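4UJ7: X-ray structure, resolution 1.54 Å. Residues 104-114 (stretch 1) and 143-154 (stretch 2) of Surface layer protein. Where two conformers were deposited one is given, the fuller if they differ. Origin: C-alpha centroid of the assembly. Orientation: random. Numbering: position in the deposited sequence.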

ATOM      1  N   VAL A 104      11.955 -14.048   5.206  1.00 20.74           N
ATOM      2  CA  VAL A 104      12.921 -13.344   4.371  1.00 20.42           C
ATOM      3  C   VAL A 104      13.716 -14.393   3.619  1.00 21.62           C
ATOM      4  O   VAL A 104      14.295 -15.287   4.226  1.00 22.67           O
ATOM      5  CB  VAL A 104      13.868 -12.438   5.195  1.00 20.06           C
ATOM      6  CG1 VAL A 104      14.791 -11.657   4.270  1.00 20.10           C
ATOM      7  CG2 VAL A 104      13.076 -11.468   6.064  1.00 19.65           C
ATOM      8  N   VAL A 105      13.704 -14.294   2.297  1.00 22.01           N
ATOM      9  CA  VAL A 105      14.292 -15.327   1.436  1.00 22.78           C
ATOM     10  C   VAL A 105      15.379 -14.746   0.535  1.00 23.15           C
ATOM     11  O   VAL A 105      15.563 -13.530   0.461  1.00 22.53           O
ATOM     12  CB  VAL A 105      13.211 -16.020   0.574  1.00 23.29           C
ATOM     13  CG1 VAL A 105      12.149 -16.663   1.456  1.00 24.53           C
ATOM     14  CG2 VAL A 105      12.577 -15.037  -0.410  1.00 24.35           C
ATOM     15  N   ALA A 106      16.112 -15.623  -0.147  1.00 23.52           N
ATOM     16  CA  ALA A 106      17.067 -15.196  -1.144  1.00 23.63           C
ATOM     17  C   ALA A 106      16.340 -14.530  -2.305  1.00 23.72           C
ATOM     18  O   ALA A 106      16.758 -13.470  -2.788  1.00 23.70           O
ATOM     19  CB  ALA A 106      17.886 -16.390  -1.640  1.00 26.09           C
ATOM     20  N   GLY A 107      15.241 -15.146  -2.729  1.00 23.48           N
ATOM     21  CA  GLY A 107      14.444 -14.636  -3.841  1.00 23.30           C
ATOM     22  C   GLY A 107      14.794 -15.271  -5.172  1.00 25.03           C
ATOM     23  O   GLY A 107      15.958 -15.269  -5.586  1.00 24.84           O
ATOM     24  N   GLY A 108      13.779 -15.816  -5.839  1.00 23.47           N
ATOM     25  CA  GLY A 108      13.949 -16.401  -7.166  1.00 24.43           C
ATOM     26  C   GLY A 108      13.724 -15.411  -8.293  1.00 24.38           C
ATOM     27  O   GLY A 108      13.493 -14.231  -8.044  1.00 23.29           O
ATOM     28  N   PRO A 109      13.773 -15.885  -9.554  1.00 24.71           N
ATOM     29  CA  PRO A 109      13.545 -14.999 -10.695  1.00 24.95           C
ATOM     30  C   PRO A 109      12.098 -14.493 -10.731  1.00 23.05           C
ATOM     31  O   PRO A 109      11.212 -15.121 -10.148  1.00 24.30           O
ATOM     32  CB  PRO A 109      13.821 -15.905 -11.899  1.00 25.62           C
ATOM     33  CG  PRO A 109      14.666 -17.006 -11.362  1.00 25.71           C
ATOM     34  CD  PRO A 109      14.116 -17.251  -9.990  1.00 25.58           C
ATOM     35  N   VAL A 110      11.865 -13.382 -11.417  1.00 23.48           N
ATOM     36  CA  VAL A 110      10.517 -12.808 -11.503  1.00 25.69           C
ATOM     37  C   VAL A 110       9.546 -13.750 -12.211  1.00 24.95           C
ATOM     38  O   VAL A 110       9.848 -14.264 -13.298  1.00 26.95           O
ATOM     39  CB  VAL A 110      10.519 -11.434 -12.194  1.00 25.42           C
ATOM     40  CG1 VAL A 110       9.125 -10.822 -12.136  1.00 25.89           C
ATOM     41  CG2 VAL A 110      11.526 -10.508 -11.531  1.00 25.99           C
ATOM     42  N   ALA A 111       8.387 -13.979 -11.585  1.00 24.22           N
ATOM     43  CA  ALA A 111       7.320 -14.803 -12.170  1.00 24.33           C
ATOM     44  C   ALA A 111       6.168 -13.928 -12.648  1.00 24.79           C
ATOM     45  O   ALA A 111       5.686 -14.089 -13.766  1.00 24.53           O
ATOM     46  CB  ALA A 111       6.826 -15.851 -11.182  1.00 25.52           C
ATOM     47  N   ASN A 112       5.729 -12.993 -11.801  1.00 23.85           N
ATOM     48  CA  ASN A 112       4.724 -12.006 -12.198  1.00 22.97           C
ATOM     49  C   ASN A 112       4.864 -10.680 -11.442  1.00 23.01           C
ATOM     50  O   ASN A 112       5.824 -10.488 -10.689  1.00 21.81           O
ATOM     51  CB  ASN A 112       3.279 -12.578 -12.149  1.00 25.00           C
ATOM     52  CG  ASN A 112       2.869 -13.086 -10.774  1.00 26.81           C
ATOM     53  OD1 ASN A 112       3.424 -12.695  -9.750  1.00 28.91           O
ATOM     54  ND2 ASN A 112       1.850 -13.946 -10.747  1.00 28.50           N
ATOM     55  N   TYR A 113       3.904  -9.785 -11.650  1.00 22.43           N
ATOM     56  CA  TYR A 113       3.972  -8.428 -11.105  1.00 22.51           C
ATOM     57  C   TYR A 113       2.713  -8.135 -10.327  1.00 23.56           C
ATOM     58  O   TYR A 113       1.657  -8.693 -10.620  1.00 23.66           O
ATOM     59  CB  TYR A 113       4.169  -7.399 -12.222  1.00 23.75           C
ATOM     60  CG  TYR A 113       5.321  -7.759 -13.120  1.00 24.76           C
ATOM     61  CD1 TYR A 113       5.133  -8.597 -14.223  1.00 25.73           C
ATOM     62  CD2 TYR A 113       6.617  -7.317 -12.835  1.00 25.84           C
ATOM     63  CE1 TYR A 113       6.195  -8.966 -15.032  1.00 26.27           C
ATOM     64  CE2 TYR A 113       7.688  -7.671 -13.649  1.00 25.96           C
ATOM     65  CZ  TYR A 113       7.466  -8.498 -14.747  1.00 27.02           C
ATOM     66  OH  TYR A 113       8.506  -8.877 -15.570  1.00 28.36           O
ATOM     67  N   GLN A 114       2.847  -7.280  -9.316  1.00 20.71           N
ATOM     68  CA  GLN A 114       1.707  -6.819  -8.540  1.00 21.15           C
ATOM     69  C   GLN A 114       1.681  -5.305  -8.590  1.00 20.07           C
ATOM     70  O   GLN A 114       2.681  -4.642  -8.286  1.00 19.66           O
ATOM     71  CB  GLN A 114       1.766  -7.303  -7.086  1.00 21.56           C
ATOM     72  CG  GLN A 114       1.530  -8.801  -6.941  1.00 24.20           C
ATOM     73  CD  GLN A 114       1.773  -9.334  -5.538  1.00 26.17           C
ATOM     74  OE1 GLN A 114       1.934  -8.566  -4.575  1.00 28.01           O
ATOM     75  NE2 GLN A 114       1.780 -10.670  -5.411  1.00 24.08           N
TER
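Stretch 2, residues 143-154: VDANGNIVGDIT

Stretch 2 enters as the end of a strand, turns back through a type I turn from Asp144 to Gly147, and leaves as a second strand, 149-152. Its first strand runs antiparallel to the strand of stretch 1 that runs through Asn112 to Gln114 and on beyond it, and the register is set at Asn112, which pairs with Val143.

Val143 covers the most. Its backbone is used twice over: Val143 N donates to Asn112 O at 2.9 Å, while Val143 O accepts from both Ala111 N (2.8 Å) and Asn112 N (3.1 Å). One carbonyl can take two successive amides because Ala111, at phi/psi -106/-47, leaves the extended conformation and brings both N-H groups to the same side. The Val143 side chain, chi1 t, lies on the same face of the sheet as that of Asn112, with CB 3.6 Å from Asn112 OD1, and its CG2 meets Gln114 CD at 3.7 Å.

Asp144 adds the side-chain hydrogen bond between the stretches. With chi1 p, Asp144 OD2 accepts from Gly108 N at 3.0 Å, nearly straight, which ties down the loop of stretch 1. Asp144 OD1 accepts from Asn148 N at 3.0 Å and from Asn148 ND2 at 3.2 Å within stretch 2, and Asp144 OD2 takes a further weak bond from Asn148 ND2 at 3.3 Å. One carboxylate thus orders the turn and anchors the neighbouring loop. Backbone contact continues beside it, Asp144 CA lying 3.3 Å from Pro109 O in a CA-H...O contact. A water then bridges Pro109 O (2.6 Å) and Ala145 N (2.8 Å).

Val150, pointing toward stretch 1, supplies an apolar patch: its CG1 is 3.8 Å from Gly107 CA, and its CG2 is 4.1 Å from Val110 CG2. A CB on Gly107 would come within 3.1 Å of Val150 CG1, and the backbone angles there already call for glycine. Farther along, Ile153 CD1 reaches Tyr113 CD2 at 3.5 Å, obliquely to the ring.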

ATOM      1  N   VAL A 143       7.569 -10.161  -8.419  1.00 18.08           N
ATOM      2  CA  VAL A 143       7.249 -11.248  -7.496  0.50 17.69           C
ATOM      3  C   VAL A 143       7.764 -12.575  -8.058  1.00 18.57           C
ATOM      4  O   VAL A 143       7.509 -12.878  -9.220  1.00 19.75           O
ATOM      5  CB  VAL A 143       5.714 -11.305  -7.273  0.50 17.39           C
ATOM      6  CG1 VAL A 143       5.325 -12.446  -6.354  0.50 16.99           C
ATOM      7  CG2 VAL A 143       5.220  -9.983  -6.699  0.50 16.04           C
ATOM      8  N   ASP A 144       8.473 -13.362  -7.243  1.00 18.36           N
ATOM      9  CA  ASP A 144       8.956 -14.665  -7.730  1.00 19.17           C
ATOM     10  C   ASP A 144       7.849 -15.720  -7.708  1.00 21.05           C
ATOM     11  O   ASP A 144       6.721 -15.440  -7.301  1.00 21.35           O
ATOM     12  CB  ASP A 144      10.241 -15.113  -7.007  1.00 20.12           C
ATOM     13  CG  ASP A 144      10.005 -15.558  -5.568  1.00 19.21           C
ATOM     14  OD1 ASP A 144       8.857 -15.850  -5.157  1.00 20.87           O
ATOM     15  OD2 ASP A 144      10.995 -15.619  -4.820  1.00 22.36           O
ATOM     16  N   ALA A 145       8.168 -16.936  -8.157  1.00 21.32           N
ATOM     17  CA  ALA A 145       7.155 -17.983  -8.326  1.00 24.06           C
ATOM     18  C   ALA A 145       6.466 -18.374  -7.025  1.00 24.50           C
ATOM     19  O   ALA A 145       5.321 -18.835  -7.051  1.00 27.47           O
ATOM     20  CB  ALA A 145       7.765 -19.210  -9.001  1.00 24.35           C
ATOM     21  N   ASN A 146       7.159 -18.180  -5.899  1.00 24.42           N
ATOM     22  CA  ASN A 146       6.649 -18.521  -4.565  1.00 25.27           C
ATOM     23  C   ASN A 146       5.913 -17.367  -3.872  1.00 24.10           C
ATOM     24  O   ASN A 146       5.480 -17.496  -2.723  1.00 25.13           O
ATOM     25  CB  ASN A 146       7.776 -19.061  -3.678  1.00 27.75           C
ATOM     26  CG  ASN A 146       8.226 -20.450  -4.091  1.00 30.21           C
ATOM     27  OD1 ASN A 146       7.408 -21.304  -4.421  1.00 32.47           O
ATOM     28  ND2 ASN A 146       9.532 -20.678  -4.081  1.00 32.82           N
ATOM     29  N   GLY A 147       5.760 -16.255  -4.587  1.00 22.48           N
ATOM     30  CA  GLY A 147       5.002 -15.116  -4.061  1.00 21.65           C
ATOM     31  C   GLY A 147       5.826 -14.132  -3.252  1.00 20.69           C
ATOM     32  O   GLY A 147       5.272 -13.258  -2.570  1.00 21.54           O
ATOM     33  N   ASN A 148       7.151 -14.263  -3.306  1.00 20.21           N
ATOM     34  CA  ASN A 148       8.017 -13.311  -2.603  1.00 19.73           C
ATOM     35  C   ASN A 148       8.286 -12.056  -3.403  1.00 17.95           C
ATOM     36  O   ASN A 148       8.525 -12.116  -4.606  1.00 17.71           O
ATOM     37  CB  ASN A 148       9.355 -13.951  -2.267  1.00 20.33           C
ATOM     38  CG  ASN A 148       9.206 -15.165  -1.402  1.00 22.08           C
ATOM     39  OD1 ASN A 148       8.946 -15.064  -0.199  1.00 23.39           O
ATOM     40  ND2 ASN A 148       9.404 -16.331  -2.001  1.00 23.25           N
ATOM     41  N   ILE A 149       8.237 -10.906  -2.740  1.00 17.92           N
ATOM     42  CA  ILE A 149       8.582  -9.660  -3.411  0.50 17.20           C
ATOM     43  C   ILE A 149      10.098  -9.623  -3.594  1.00 17.30           C
ATOM     44  O   ILE A 149      10.866  -9.645  -2.623  1.00 18.23           O
ATOM     45  CB  ILE A 149       8.063  -8.403  -2.671  0.50 17.31           C
ATOM     46  CG1 ILE A 149       6.551  -8.269  -2.865  0.50 17.37           C
ATOM     47  CG2 ILE A 149       8.738  -7.144  -3.209  0.50 17.22           C
ATOM     48  CD1 ILE A 149       5.908  -7.209  -2.004  0.50 17.32           C
ATOM     49  N   VAL A 150      10.511  -9.593  -4.855  1.00 17.09           N
ATOM     50  CA  VAL A 150      11.939  -9.607  -5.192  1.00 17.21           C
ATOM     51  C   VAL A 150      12.439  -8.277  -5.759  1.00 18.32           C
ATOM     52  O   VAL A 150      13.635  -8.072  -5.878  1.00 19.95           O
ATOM     53  CB  VAL A 150      12.326 -10.801  -6.110  1.00 17.58           C
ATOM     54  CG1 VAL A 150      12.095 -12.118  -5.382  1.00 17.74           C
ATOM     55  CG2 VAL A 150      11.556 -10.748  -7.426  1.00 17.28           C
ATOM     56  N   GLY A 151      11.536  -7.356  -6.089  1.00 17.52           N
ATOM     57  CA  GLY A 151      11.976  -6.029  -6.527  1.00 18.63           C
ATOM     58  C   GLY A 151      10.832  -5.037  -6.532  1.00 18.97           C
ATOM     59  O   GLY A 151       9.680  -5.420  -6.716  1.00 21.23           O
ATOM     60  N   ASP A 152      11.157  -3.764  -6.300  1.00 20.16           N
ATOM     61  CA  ASP A 152      10.223  -2.666  -6.490  1.00 19.54           C
ATOM     62  C   ASP A 152      10.608  -1.979  -7.799  1.00 20.25           C
ATOM     63  O   ASP A 152      11.644  -1.328  -7.890  1.00 19.86           O
ATOM     64  CB  ASP A 152      10.297  -1.710  -5.287  1.00 20.36           C
ATOM     65  CG  ASP A 152       9.377  -0.508  -5.417  1.00 21.30           C
ATOM     66  OD1 ASP A 152       8.963  -0.185  -6.538  1.00 21.02           O
ATOM     67  OD2 ASP A 152       9.101   0.136  -4.386  1.00 22.68           O
ATOM     68  N   ILE A 153       9.769  -2.152  -8.822  1.00 19.09           N
ATOM     69  CA  ILE A 153      10.068  -1.706 -10.174  1.00 19.44           C
ATOM     70  C   ILE A 153       9.277  -0.464 -10.564  1.00 18.89           C
ATOM     71  O   ILE A 153       9.171  -0.125 -11.747  1.00 20.24           O
ATOM     72  CB  ILE A 153       9.871  -2.837 -11.241  1.00 20.59           C
ATOM     73  CG1 ILE A 153       8.415  -3.318 -11.335  1.00 22.30           C
ATOM     74  CG2 ILE A 153      10.834  -4.002 -10.974  1.00 22.70           C
ATOM     75  CD1 ILE A 153       8.122  -4.118 -12.595  1.00 22.54           C
ATOM     76  N   THR A 154       8.758   0.245  -9.564  1.00 17.89           N
ATOM     77  CA  THR A 154       7.942   1.447  -9.810  1.00 17.66           C
ATOM     78  C   THR A 154       8.631   2.472 -10.693  1.00 18.78           C
ATOM     79  O   THR A 154       7.978   3.097 -11.530  1.00 18.63           O
ATOM     80  CB  THR A 154       7.493   2.108  -8.487  1.00 17.23           C
ATOM     81  OG1 THR A 154       6.943   1.104  -7.632  1.00 17.35           O
ATOM     82  CG2 THR A 154       6.414   3.159  -8.744  1.00 16.78           C
TER
HETATM   83  O   HOH W   1      10.526 -17.590  -9.554  1.00 27.55           O
HETATM   84  O   HOH W   2       4.190 -15.128  -8.319  1.00 27.79           O
HETATM   85  O   HOH W   3       2.520 -12.518  -3.338  1.00 29.35           O